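Local coordinates for G/U mismatch-specific DNA glycosylase (Deinococcus radiodurans, PDB 2C2Q), which belongs to the uracil-DNA glycosylase superfamily of DNA repair proteins, with an alpha/beta fold built on a central sheet, at residues 20-33 / 109-122. The protein carries 1 engineered substitution. Residues are numbered along the deposited sequence; the frame is centred on the assembly and turned at random.
Sequences DVLQPGLTLVLVGT and KVEHYRPRIVAFTS
Strands 28-32 and 117-120 pair in parallel at the centre of the sheet, and the loop and helix that lead into them pack together as well, a compact instance of neighbouring strands in an alpha/beta fold whose approaches also meet. The strand axes run 4.7 Å apart at 21°. Val29 and Val31 each turn both N and O to strand 117-120, bonding to the residues on either side of Val118 and Phe120: Val29 N donates a hydrogen bond to Ile117 O and Val29 O accepts from Ala119 N, while Val31 N bonds to Ala119 O and Val31 O takes Thr121 N at 2.9 Å. At the strand entrance Arg116 N bonds to Leu26 O.

The side chains of the two strands are apolar on both faces of the pair. On one, CD1 of Leu28 lies 3.7 Å from both CG2 of Ile117 and CB of Ala119; with CG anti to the backbone N (chi1 163°), the branch leans across to the neighbouring strand. On the other, Val31 CG2 meets Val118 CG1 at 3.6 Å, and Val29 CG2 presses on Pro115 CB.

Before the strands, the Tyr113 ring is sandwiched: Leu22 CB sits over one face in a CH-pi contact, 3.8 Å from the ring centroid, His112 CD2 covers the opposite face, and Pro24 CD adjoins the edge. Water 1 ties Tyr113 O to Gln23 O and Leu26 N. One turn earlier in the helix, the extended Lys109 chain passes Leu22 CD1 and delivers NZ to the syn lone pair of Asp20 OD2, a 2.8 Å salt bridge; NZ also reaches Tyr16, while Asp20 OD1 engages Lys87 and Thr83, a network that probably offsets the cost of burying Asp20 and Lys109.

Strand 80-84 flanks 28-32 and strand 153-156 flanks 117-120, with helix 171-188 packed through Leu176 against Leu28 and Ala119, and through Leu183 against Ile117.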
ATOM      1  N   ASP A  20     -10.606   3.125  -3.046  1.00 13.94           N
ATOM      2  CA  ASP A  20      -9.915   1.870  -2.659  1.00 13.79           C
ATOM      3  C   ASP A  20     -10.011   0.782  -3.710  1.00 14.53           C
ATOM      4  O   ASP A  20     -10.959   0.758  -4.527  1.00 13.55           O
ATOM      5  CB  ASP A  20     -10.475   1.369  -1.367  1.00 12.93           C
ATOM      6  CG  ASP A  20      -9.973   2.177  -0.212  1.00 13.12           C
ATOM      7  OD1 ASP A  20      -8.936   2.935  -0.337  1.00 14.51           O
ATOM      8  OD2 ASP A  20     -10.597   2.132   0.864  1.00 15.88           O
ATOM      9  N   VAL A  21      -8.988  -0.102  -3.762  1.00 14.63           N
ATOM     10  CA  VAL A  21      -9.089  -1.310  -4.553  1.00 14.13           C
ATOM     11  C   VAL A  21      -8.989  -2.466  -3.558  1.00 15.85           C
ATOM     12  O   VAL A  21      -7.881  -2.845  -3.100  1.00 14.13           O
ATOM     13  CB  VAL A  21      -7.947  -1.383  -5.607  1.00 14.20           C
ATOM     14  CG1 VAL A  21      -7.977  -2.668  -6.424  1.00 14.95           C
ATOM     15  CG2 VAL A  21      -7.965  -0.110  -6.479  1.00 12.87           C
ATOM     16  N   LEU A  22     -10.133  -3.026  -3.207  1.00 14.35           N
ATOM     17  CA  LEU A  22     -10.183  -3.941  -2.060  1.00 15.71           C
ATOM     18  C   LEU A  22     -11.269  -4.924  -2.352  1.00 18.77           C
ATOM     19  O   LEU A  22     -12.321  -4.552  -2.919  1.00 18.94           O
ATOM     20  CB  LEU A  22     -10.473  -3.217  -0.717  1.00 16.22           C
ATOM     21  CG  LEU A  22      -9.394  -2.258  -0.176  1.00 11.24           C
ATOM     22  CD1 LEU A  22      -9.919  -1.496   1.042  1.00 13.77           C
ATOM     23  CD2 LEU A  22      -8.089  -3.082   0.147  1.00 11.92           C
ATOM     24  N   GLN A  23     -11.020  -6.165  -1.959  1.00 17.64           N
ATOM     25  CA  GLN A  23     -11.987  -7.265  -2.135  1.00 18.82           C
ATOM     26  C   GLN A  23     -11.462  -8.429  -1.286  1.00 19.10           C
ATOM     27  O   GLN A  23     -10.266  -8.453  -0.946  1.00 17.09           O
ATOM     28  CB  GLN A  23     -12.151  -7.621  -3.621  1.00 18.94           C
ATOM     29  CG  GLN A  23     -10.910  -8.137  -4.309  1.00 20.79           C
ATOM     30  CD  GLN A  23     -11.119  -8.342  -5.764  1.00 23.83           C
ATOM     31  OE1 GLN A  23     -11.581  -7.432  -6.464  1.00 28.61           O
ATOM     32  NE2 GLN A  23     -10.725  -9.498  -6.260  1.00 26.44           N
ATOM     33  N   PRO A  24     -12.325  -9.370  -0.893  1.00 19.85           N
ATOM     34  CA  PRO A  24     -11.838 -10.615  -0.252  1.00 21.91           C
ATOM     35  C   PRO A  24     -10.775 -11.396  -1.055  1.00 21.64           C
ATOM     36  O   PRO A  24     -10.712 -11.339  -2.307  1.00 20.64           O
ATOM     37  CB  PRO A  24     -13.122 -11.484  -0.155  1.00 22.28           C
ATOM     38  CG  PRO A  24     -14.255 -10.486  -0.132  1.00 22.10           C
ATOM     39  CD  PRO A  24     -13.805  -9.350  -1.064  1.00 21.20           C
ATOM     40  N   GLY A  25      -9.942 -12.146  -0.341  1.00 22.39           N
ATOM     41  CA  GLY A  25      -9.051 -13.105  -1.047  1.00 20.97           C
ATOM     42  C   GLY A  25      -7.785 -12.547  -1.692  1.00 20.89           C
ATOM     43  O   GLY A  25      -7.150 -13.217  -2.521  1.00 21.55           O
ATOM     44  N   LEU A  26      -7.419 -11.294  -1.394  1.00 18.70           N
ATOM     45  CA  LEU A  26      -6.237 -10.721  -2.014  1.00 17.71           C
ATOM     46  C   LEU A  26      -4.977 -11.234  -1.327  1.00 15.47           C
ATOM     47  O   LEU A  26      -4.998 -11.455  -0.144  1.00 17.94           O
ATOM     48  CB  LEU A  26      -6.227  -9.184  -1.941  1.00 15.20           C
ATOM     49  CG  LEU A  26      -7.278  -8.483  -2.869  1.00 16.28           C
ATOM     50  CD1 LEU A  26      -7.318  -7.012  -2.360  1.00 18.01           C
ATOM     51  CD2 LEU A  26      -6.910  -8.512  -4.277  1.00 19.70           C
ATOM     52  N   THR A  27      -3.948 -11.360  -2.134  1.00 15.48           N
ATOM     53  CA  THR A  27      -2.610 -11.708  -1.606  1.00 16.34           C
ATOM     54  C   THR A  27      -1.932 -10.525  -0.887  1.00 15.32           C
ATOM     55  O   THR A  27      -1.266 -10.684   0.173  1.00 16.24           O
ATOM     56  CB  THR A  27      -1.719 -12.290  -2.716  1.00 17.05           C
ATOM     57  OG1 THR A  27      -2.378 -13.425  -3.344  1.00 18.67           O
ATOM     58  CG2 THR A  27      -0.477 -12.895  -2.053  1.00 17.55           C
ATOM     59  N   LEU A  28      -2.086  -9.329  -1.420  1.00 15.20           N
ATOM     60  CA  LEU A  28      -1.280  -8.244  -0.951  1.00 14.50           C
ATOM     61  C   LEU A  28      -2.064  -6.930  -1.141  1.00 13.27           C
ATOM     62  O   LEU A  28      -2.499  -6.653  -2.252  1.00 15.26           O
ATOM     63  CB  LEU A  28       0.002  -8.161  -1.798  1.00 14.28           C
ATOM     64  CG  LEU A  28       0.846  -6.833  -1.742  1.00 14.57           C
ATOM     65  CD1 LEU A  28       1.340  -6.591  -0.299  1.00 15.57           C
ATOM     66  CD2 LEU A  28       2.009  -6.867  -2.744  1.00 16.78           C
ATOM     67  N   VAL A  29      -2.174  -6.161  -0.073  1.00 12.98           N
ATOM     68  CA  VAL A  29      -2.647  -4.781  -0.224  1.00 13.90           C
ATOM     69  C   VAL A  29      -1.508  -3.821   0.126  1.00 12.51           C
ATOM     70  O   VAL A  29      -0.924  -3.899   1.222  1.00 12.80           O
ATOM     71  CB  VAL A  29      -3.838  -4.546   0.710  1.00 14.40           C
ATOM     72  CG1 VAL A  29      -4.233  -3.043   0.801  1.00 13.88           C
ATOM     73  CG2 VAL A  29      -5.046  -5.456   0.329  1.00 13.75           C
ATOM     74  N   LEU A  30      -1.279  -2.886  -0.787  1.00 12.51           N
ATOM     75  CA  LEU A  30      -0.180  -1.887  -0.698  1.00 13.13           C
ATOM     76  C   LEU A  30      -0.817  -0.591  -0.218  1.00 11.98           C
ATOM     77  O   LEU A  30      -1.763  -0.083  -0.853  1.00 12.33           O
ATOM     78  CB  LEU A  30       0.504  -1.695  -2.029  1.00 13.26           C
ATOM     79  CG  LEU A  30       1.339  -2.948  -2.394  1.00 14.40           C
ATOM     80  CD1 LEU A  30       1.261  -3.167  -3.931  1.00 17.67           C
ATOM     81  CD2 LEU A  30       2.806  -2.778  -1.775  1.00 11.10           C
ATOM     82  N   VAL A  31      -0.348  -0.112   0.918  1.00 12.23           N
ATOM     83  CA  VAL A  31      -0.975   1.024   1.603  1.00 12.91           C
ATOM     84  C   VAL A  31      -0.026   2.249   1.642  1.00 13.33           C
ATOM     85  O   VAL A  31       1.099   2.155   2.214  1.00 13.34           O
ATOM     86  CB  VAL A  31      -1.330   0.665   3.044  1.00 13.80           C
ATOM     87  CG1 VAL A  31      -2.013   1.881   3.735  1.00 14.50           C
ATOM     88  CG2 VAL A  31      -2.215  -0.624   3.113  1.00 15.15           C
ATOM     89  N   GLY A  32      -0.406   3.348   1.006  1.00 11.85           N
ATOM     90  CA  GLY A  32       0.432   4.542   1.037  1.00 12.65           C
ATOM     91  C   GLY A  32       0.030   5.502   2.155  1.00 13.55           C
ATOM     92  O   GLY A  32      -0.850   5.196   2.951  1.00 12.94           O
ATOM     93  N   THR A  33       0.647   6.681   2.207  1.00 14.98           N
ATOM     94  CA  THR A  33       0.207   7.708   3.197  1.00 15.85           C
ATOM     95  C   THR A  33      -1.107   8.364   2.732  1.00 16.02           C
ATOM     96  O   THR A  33      -2.141   8.350   3.433  1.00 17.95           O
ATOM     97  CB  THR A  33       1.310   8.772   3.290  1.00 18.27           C
ATOM     98  OG1 THR A  33       1.767   9.064   1.971  1.00 16.94           O
ATOM     99  CG2 THR A  33       2.589   8.187   4.006  1.00 17.36           C
ATOM    100  N   LYS A 109     -10.990  -2.169   7.378  1.00 18.64           N
ATOM    101  CA  LYS A 109     -10.900  -2.770   6.086  1.00 16.80           C
ATOM    102  C   LYS A 109     -10.064  -4.078   6.117  1.00 17.24           C
ATOM    103  O   LYS A 109     -10.375  -5.015   5.440  1.00 17.99           O
ATOM    104  CB  LYS A 109     -10.313  -1.760   5.085  1.00 16.80           C
ATOM    105  CG  LYS A 109     -11.240  -0.564   4.810  1.00 15.51           C
ATOM    106  CD  LYS A 109     -10.457   0.567   4.105  1.00 16.63           C
ATOM    107  CE  LYS A 109     -11.243   1.817   4.134  1.00 16.46           C
ATOM    108  NZ  LYS A 109     -10.462   2.993   3.534  1.00 15.53           N
ATOM    109  N   VAL A 110      -8.931  -4.065   6.817  1.00 17.68           N
ATOM    110  CA  VAL A 110      -8.058  -5.213   6.834  1.00 19.31           C
ATOM    111  C   VAL A 110      -8.789  -6.404   7.484  1.00 20.52           C
ATOM    112  O   VAL A 110      -8.655  -7.528   7.032  1.00 20.55           O
ATOM    113  CB  VAL A 110      -6.768  -4.900   7.562  1.00 19.56           C
ATOM    114  CG1 VAL A 110      -5.926  -6.154   7.729  1.00 18.39           C
ATOM    115  CG2 VAL A 110      -5.958  -3.879   6.744  1.00 18.55           C
ATOM    116  N   GLU A 111      -9.553  -6.088   8.512  1.00 21.95           N
ATOM    117  CA  GLU A 111     -10.305  -7.094   9.295  1.00 24.13           C
ATOM    118  C   GLU A 111     -11.389  -7.694   8.415  1.00 24.14           C
ATOM    119  O   GLU A 111     -11.676  -8.880   8.493  1.00 24.62           O
ATOM    120  CB  GLU A 111     -10.952  -6.445  10.519  1.00 24.21           C
ATOM    121  CG  GLU A 111     -11.938  -7.381  11.260  1.00 29.28           C
ATOM    122  CD  GLU A 111     -11.355  -8.755  11.607  1.00 34.89           C
ATOM    123  OE1 GLU A 111     -10.155  -8.843  11.985  1.00 33.99           O
ATOM    124  OE2 GLU A 111     -12.096  -9.774  11.513  1.00 36.16           O
ATOM    125  N   HIS A 112     -12.028  -6.831   7.635  1.00 24.44           N
ATOM    126  CA  HIS A 112     -13.073  -7.249   6.724  1.00 23.16           C
ATOM    127  C   HIS A 112     -12.553  -8.075   5.552  1.00 22.83           C
ATOM    128  O   HIS A 112     -13.003  -9.214   5.320  1.00 23.66           O
ATOM    129  CB  HIS A 112     -13.915  -6.039   6.261  1.00 23.47           C
ATOM    130  CG  HIS A 112     -14.962  -6.419   5.269  1.00 25.70           C
ATOM    131  ND1 HIS A 112     -16.162  -7.007   5.640  1.00 28.06           N
ATOM    132  CD2 HIS A 112     -14.956  -6.405   3.918  1.00 26.87           C
ATOM    133  CE1 HIS A 112     -16.860  -7.291   4.554  1.00 28.05           C
ATOM    134  NE2 HIS A 112     -16.156  -6.922   3.500  1.00 27.35           N
ATOM    135  N   TYR A 113     -11.571  -7.557   4.805  1.00 19.52           N
ATOM    136  CA  TYR A 113     -11.100  -8.203   3.577  1.00 18.72           C
ATOM    137  C   TYR A 113     -10.021  -9.281   3.789  1.00 18.01           C
ATOM    138  O   TYR A 113      -9.799 -10.101   2.896  1.00 18.30           O
ATOM    139  CB  TYR A 113     -10.539  -7.113   2.667  1.00 18.73           C
ATOM    140  CG  TYR A 113     -11.597  -6.180   2.168  1.00 17.18           C
ATOM    141  CD1 TYR A 113     -12.546  -6.642   1.230  1.00 17.58           C
ATOM    142  CD2 TYR A 113     -11.652  -4.835   2.588  1.00 15.51           C
ATOM    143  CE1 TYR A 113     -13.540  -5.777   0.755  1.00 22.26           C
ATOM    144  CE2 TYR A 113     -12.641  -3.982   2.108  1.00 16.99           C
ATOM    145  CZ  TYR A 113     -13.553  -4.454   1.198  1.00 19.07           C
ATOM    146  OH  TYR A 113     -14.555  -3.640   0.683  1.00 21.90           O
ATOM    147  N   ARG A 114      -9.336  -9.239   4.943  1.00 18.69           N
ATOM    148  CA  ARG A 114      -8.364 -10.306   5.252  1.00 19.84           C
ATOM    149  C   ARG A 114      -7.337 -10.602   4.129  1.00 19.55           C
ATOM    150  O   ARG A 114      -7.105 -11.755   3.759  1.00 17.98           O
ATOM    151  CB  ARG A 114      -9.120 -11.607   5.622  1.00 21.23           C
ATOM    152  CG  ARG A 114     -10.011 -11.480   6.834  1.00 25.07           C
ATOM    153  CD  ARG A 114      -9.286 -11.085   8.103  1.00 30.00           C
ATOM    154  NE  ARG A 114     -10.169 -11.069   9.270  1.00 33.12           N
ATOM    155  CZ  ARG A 114     -10.546 -12.168   9.955  1.00 37.56           C
ATOM    156  NH1 ARG A 114     -10.115 -13.370   9.607  1.00 39.16           N
ATOM    157  NH2 ARG A 114     -11.371 -12.063  10.996  1.00 39.58           N
ATOM    158  N   PRO A 115      -6.650  -9.583   3.591  1.00 18.57           N
ATOM    159  CA  PRO A 115      -5.595  -9.870   2.593  1.00 17.85           C
ATOM    160  C   PRO A 115      -4.449 -10.685   3.245  1.00 17.02           C
ATOM    161  O   PRO A 115      -4.289 -10.597   4.479  1.00 17.51           O
ATOM    162  CB  PRO A 115      -5.096  -8.469   2.210  1.00 18.09           C
ATOM    163  CG  PRO A 115      -5.365  -7.644   3.454  1.00 18.46           C
ATOM    164  CD  PRO A 115      -6.713  -8.166   3.980  1.00 19.49           C
ATOM    165  N   ARG A 116      -3.678 -11.432   2.456  1.00 17.32           N
ATOM    166  CA  ARG A 116      -2.578 -12.246   3.053  1.00 17.40           C
ATOM    167  C   ARG A 116      -1.452 -11.342   3.583  1.00 17.33           C
ATOM    168  O   ARG A 116      -0.803 -11.684   4.590  1.00 18.22           O
ATOM    169  CB  ARG A 116      -2.032 -13.268   2.057  1.00 17.05           C
ATOM    170  CG  ARG A 116      -3.047 -14.424   1.665  1.00 17.78           C
ATOM    171  CD  ARG A 116      -3.755 -15.110   2.850  1.00 19.06           C
ATOM    172  NE  ARG A 116      -2.844 -15.455   3.922  1.00 19.31           N
ATOM    173  CZ  ARG A 116      -2.045 -16.531   3.923  1.00 21.29           C
ATOM    174  NH1 ARG A 116      -2.071 -17.401   2.890  1.00 20.29           N
ATOM    175  NH2 ARG A 116      -1.200 -16.707   4.949  1.00 20.33           N
ATOM    176  N   ILE A 117      -1.245 -10.202   2.911  1.00 17.12           N
ATOM    177  CA  ILE A 117      -0.171  -9.274   3.290  1.00 16.10           C
ATOM    178  C   ILE A 117      -0.713  -7.860   3.225  1.00 16.22           C
ATOM    179  O   ILE A 117      -1.490  -7.555   2.306  1.00 15.51           O
ATOM    180  CB  ILE A 117       1.044  -9.378   2.363  1.00 18.05           C
ATOM    181  CG1 ILE A 117       1.605 -10.842   2.338  1.00 17.03           C
ATOM    182  CG2 ILE A 117       2.103  -8.365   2.845  1.00 17.15           C
ATOM    183  CD1 ILE A 117       2.443 -11.081   1.123  1.00 19.50           C
ATOM    184  N   VAL A 118      -0.388  -7.056   4.246  1.00 14.34           N
ATOM    185  CA  VAL A 118      -0.536  -5.579   4.127  1.00 14.46           C
ATOM    186  C   VAL A 118       0.887  -5.011   4.098  1.00 14.36           C
ATOM    187  O   VAL A 118       1.637  -5.239   5.040  1.00 14.86           O
ATOM    188  CB  VAL A 118      -1.365  -5.003   5.304  1.00 15.87           C
ATOM    189  CG1 VAL A 118      -1.352  -3.404   5.273  1.00 13.16           C
ATOM    190  CG2 VAL A 118      -2.781  -5.494   5.152  1.00 14.90           C
ATOM    191  N   ALA A 119       1.256  -4.300   3.026  1.00 15.22           N
ATOM    192  CA  ALA A 119       2.632  -3.772   2.935  1.00 13.96           C
ATOM    193  C   ALA A 119       2.517  -2.243   2.833  1.00 14.50           C
ATOM    194  O   ALA A 119       1.888  -1.731   1.915  1.00 13.67           O
ATOM    195  CB  ALA A 119       3.395  -4.337   1.746  1.00 13.69           C
ATOM    196  N   PHE A 120       2.993  -1.546   3.868  1.00 12.52           N
ATOM    197  CA  PHE A 120       3.073  -0.074   3.823  1.00 13.84           C
ATOM    198  C   PHE A 120       4.158   0.336   2.849  1.00 15.13           C
ATOM    199  O   PHE A 120       5.279  -0.215   2.870  1.00 15.28           O
ATOM    200  CB  PHE A 120       3.341   0.524   5.213  1.00 15.71           C
ATOM    201  CG  PHE A 120       2.200   0.275   6.154  1.00 16.60           C
ATOM    202  CD1 PHE A 120       1.121   1.167   6.180  1.00 19.65           C
ATOM    203  CD2 PHE A 120       2.126  -0.910   6.893  1.00 16.39           C
ATOM    204  CE1 PHE A 120       0.013   0.960   6.989  1.00 16.88           C
ATOM    205  CE2 PHE A 120       0.995  -1.118   7.715  1.00 20.67           C
ATOM    206  CZ  PHE A 120      -0.033  -0.187   7.760  1.00 17.46           C
ATOM    207  N   THR A 121       3.819   1.242   1.941  1.00 12.61           N
ATOM    208  CA  THR A 121       4.810   1.684   0.916  1.00 14.15           C
ATOM    209  C   THR A 121       5.695   2.832   1.394  1.00 14.38           C
ATOM    210  O   THR A 121       6.387   3.449   0.602  1.00 15.82           O
ATOM    211  CB  THR A 121       4.098   2.076  -0.403  1.00 14.70           C
ATOM    212  OG1 THR A 121       3.216   3.208  -0.132  1.00 15.02           O
ATOM    213  CG2 THR A 121       3.168   0.895  -0.856  1.00 13.26           C
ATOM    214  N   SER A 122       5.610   3.151   2.670  1.00 13.70           N
ATOM    215  CA  SER A 122       6.585   4.058   3.300  1.00 16.37           C
ATOM    216  C   SER A 122       6.596   3.835   4.805  1.00 17.09           C
ATOM    217  O   SER A 122       5.625   3.378   5.405  1.00 18.37           O
ATOM    218  CB  SER A 122       6.247   5.527   2.996  1.00 17.39           C
ATOM    219  OG  SER A 122       4.979   5.838   3.577  1.00 16.77           O
TER
HETATM  220  O   HOH W   1      -8.344  -9.480   0.654  1.00 17.88           O
HETATM  221  O   HOH W   2     -10.477 -12.718   2.523  1.00 28.04           O
HETATM  222  O   HOH W   3      -6.727 -13.559   1.102  1.00 27.22           O
HETATM  223  O   HOH W   4       2.554   3.744   3.954  1.00 17.15           O
HETATM  224  O   HOH W   5       3.569   5.749   1.155  1.00 21.58           O